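Local coordinates for protein glutathione S-transferase 2 (Heligmosomoides polygyrus, PDB 1TW9) that probably catalyses the conjugation of glutathione to halide-bearing electrophiles, releasing an S-substituted glutathione and a halide anion, at residues Gln50-Glu55 with Gln65-Tyr70. Numbering follows the deposited sequence.
Sequences QVPVLE and QAICRY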
loop_
_atom_site.group_PDB
_atom_site.type_symbol
_atom_site.label_atom_id
_atom_site.label_comp_id
_atom_site.label_asym_id
_atom_site.label_seq_id
_atom_site.Cartn_x
_atom_site.Cartn_y
_atom_site.Cartn_z
ATOM N N GLN A 50 -12.813 -2.222 10.225
ATOM C CA GLN A 50 -12.378 -3.509 9.694
ATOM C C GLN A 50 -11.214 -4.071 10.470
ATOM O O GLN A 50 -10.570 -3.362 11.264
ATOM C CB GLN A 50 -11.918 -3.398 8.280
ATOM C CG GLN A 50 -12.889 -2.819 7.338
ATOM C CD GLN A 50 -12.124 -2.336 6.148
ATOM O OE1 GLN A 50 -11.404 -1.331 6.225
ATOM N NE2 GLN A 50 -12.189 -3.067 5.095
ATOM N N VAL A 51 -10.931 -5.323 10.162
ATOM C CA VAL A 51 -9.780 -6.027 10.705
ATOM C C VAL A 51 -8.961 -6.496 9.488
ATOM O O VAL A 51 -9.484 -6.564 8.361
ATOM C CB VAL A 51 -10.465 -7.037 11.662
ATOM C CG1 VAL A 51 -10.829 -8.382 11.066
ATOM C CG2 VAL A 51 -10.252 -6.827 13.146
ATOM N N PRO A 52 -7.651 -6.648 9.627
ATOM C CA PRO A 52 -6.939 -6.751 10.874
ATOM C C PRO A 52 -6.602 -5.400 11.461
ATOM O O PRO A 52 -6.564 -4.398 10.744
ATOM C CB PRO A 52 -5.616 -7.362 10.427
ATOM C CG PRO A 52 -5.453 -6.872 9.063
ATOM C CD PRO A 52 -6.801 -7.056 8.502
ATOM N N VAL A 53 -6.411 -5.390 12.765
ATOM C CA VAL A 53 -5.906 -4.228 13.442
ATOM C C VAL A 53 -4.849 -4.722 14.393
ATOM O O VAL A 53 -5.103 -5.654 15.187
ATOM C CB VAL A 53 -7.032 -3.521 14.239
ATOM C CG1 VAL A 53 -6.508 -2.400 15.141
ATOM C CG2 VAL A 53 -8.050 -2.946 13.297
ATOM N N LEU A 54 -3.718 -4.005 14.418
ATOM C CA LEU A 54 -2.647 -4.264 15.368
ATOM C C LEU A 54 -2.767 -3.261 16.486
ATOM O O LEU A 54 -3.021 -2.111 16.201
ATOM C CB LEU A 54 -1.298 -4.052 14.648
ATOM C CG LEU A 54 -0.031 -4.213 15.500
ATOM C CD1 LEU A 54 0.160 -5.675 15.883
ATOM C CD2 LEU A 54 1.102 -3.606 14.749
ATOM N N GLU A 55 -2.554 -3.655 17.725
ATOM C CA GLU A 55 -2.248 -2.728 18.787
ATOM C C GLU A 55 -0.803 -2.889 19.205
ATOM O O GLU A 55 -0.355 -4.019 19.471
ATOM C CB GLU A 55 -3.129 -2.962 19.989
ATOM C CG GLU A 55 -4.579 -2.644 19.687
ATOM C CD GLU A 55 -5.456 -2.571 20.915
ATOM O OE1 GLU A 55 -4.937 -2.688 22.056
ATOM O OE2 GLU A 55 -6.674 -2.358 20.735
ATOM N N GLN A 65 -1.412 -4.146 4.813
ATOM C CA GLN A 65 -0.063 -3.871 4.352
ATOM C C GLN A 65 0.615 -2.823 5.249
ATOM O O GLN A 65 1.819 -2.869 5.418
ATOM C CB GLN A 65 -0.020 -3.391 2.916
ATOM C CG GLN A 65 -0.188 -4.567 1.969
ATOM C CD GLN A 65 0.211 -4.409 0.533
ATOM O OE1 GLN A 65 0.690 -3.344 0.039
ATOM N NE2 GLN A 65 -0.106 -5.489 -0.226
ATOM N N ALA A 66 -0.138 -1.898 5.840
ATOM C CA ALA A 66 0.474 -0.887 6.752
ATOM C C ALA A 66 1.074 -1.568 8.009
ATOM O O ALA A 66 2.124 -1.222 8.470
ATOM C CB ALA A 66 -0.508 0.119 7.137
ATOM N N ILE A 67 0.313 -2.512 8.492
ATOM C CA ILE A 67 0.684 -3.367 9.596
ATOM C C ILE A 67 1.961 -4.173 9.276
ATOM O O ILE A 67 2.933 -4.165 10.046
ATOM C CB ILE A 67 -0.488 -4.259 9.992
ATOM C CG1 ILE A 67 -1.629 -3.444 10.637
ATOM C CG2 ILE A 67 0.010 -5.311 10.932
ATOM C CD1 ILE A 67 -2.851 -4.294 10.808
ATOM N N CYS A 68 1.967 -4.861 8.144
ATOM C CA CYS A 68 3.094 -5.738 7.755
ATOM C C CYS A 68 4.343 -4.893 7.582
ATOM O O CYS A 68 5.367 -5.259 8.049
ATOM C CB CYS A 68 2.780 -6.433 6.441
ATOM S SG CYS A 68 1.595 -7.709 6.783
ATOM N N ARG A 69 4.234 -3.765 6.871
ATOM C CA ARG A 69 5.410 -2.905 6.614
ATOM C C ARG A 69 5.936 -2.364 7.916
ATOM O O ARG A 69 7.116 -2.406 8.163
ATOM C CB ARG A 69 5.056 -1.808 5.685
ATOM C CG ARG A 69 6.174 -0.888 5.315
ATOM C CD ARG A 69 5.816 0.293 4.443
ATOM N NE ARG A 69 5.093 -0.096 3.262
ATOM C CZ ARG A 69 3.774 -0.144 3.120
ATOM N NH1 ARG A 69 2.936 0.347 4.046
ATOM N NH2 ARG A 69 3.286 -0.597 1.965
ATOM N N TYR A 70 5.056 -1.944 8.794
ATOM C CA TYR A 70 5.462 -1.470 10.115
ATOM C C TYR A 70 6.260 -2.530 10.919
ATOM O O TYR A 70 7.336 -2.270 11.431
ATOM C CB TYR A 70 4.236 -1.003 10.908
ATOM C CG TYR A 70 4.547 -0.739 12.373
ATOM C CD1 TYR A 70 5.183 0.459 12.752
ATOM C CD2 TYR A 70 4.251 -1.641 13.376
ATOM C CE1 TYR A 70 5.554 0.683 13.986
ATOM C CE2 TYR A 70 4.600 -1.373 14.605
ATOM C CZ TYR A 70 5.181 -0.205 14.945
ATOM O OH TYR A 70 5.532 -0.055 16.300
#
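Ile67 reaches from the helix 64-75 over the start of strand 53-56 and overlaps both Pro52 and Leu54. Its CG1 lies anti to the carbonyl carbon (chi1 -69°) and the chain runs on extended, which carries CD1 to the backbone, 3.7 Å from Pro52 O and equally near Leu54 N. On one side the methyl meets the proline ring, with Ile67 CD1 4.1 Å from Pro52 CG and the two side chains set obliquely. Nearer the helix, Leu54 CB packs against both branches of Ile67, 4.1 Å from its CG1. One turn on, Leu54 and Tyr70 cross almost perpendicularly: with CG anti to the backbone N (chi1 177°), Leu54 sends CD2 out to within 4.0 Å of Tyr70 CD2, slanted to the ring.

The strand and helix segments lie 8.9 Å apart at their axes, inclined by 39°, within the thioredoxin-like N-terminal domain of the glutathione transferase fold. The peptide before Pro52 is cis, as in the conserved cis-proline loop of that fold, where the residue ahead of the proline binds glutathione in relatives. Ala18 and Phe22 of helix 16-24 add to this core, while the ring of Tyr70 meets Phe83 of the second subunit edge-to-face.

An alanine in place of Ile67 would probably open a gap beside Pro52 and Leu54, leaving the cis-proline turn less firmly backed by the helix. The contact rests on van der Waals packing, of side chain on side chain and of the Ile67 methyl on the backbone of 52-54, so the fit of these groups, without a directional bond between the two segments, probably contributes to their spacing.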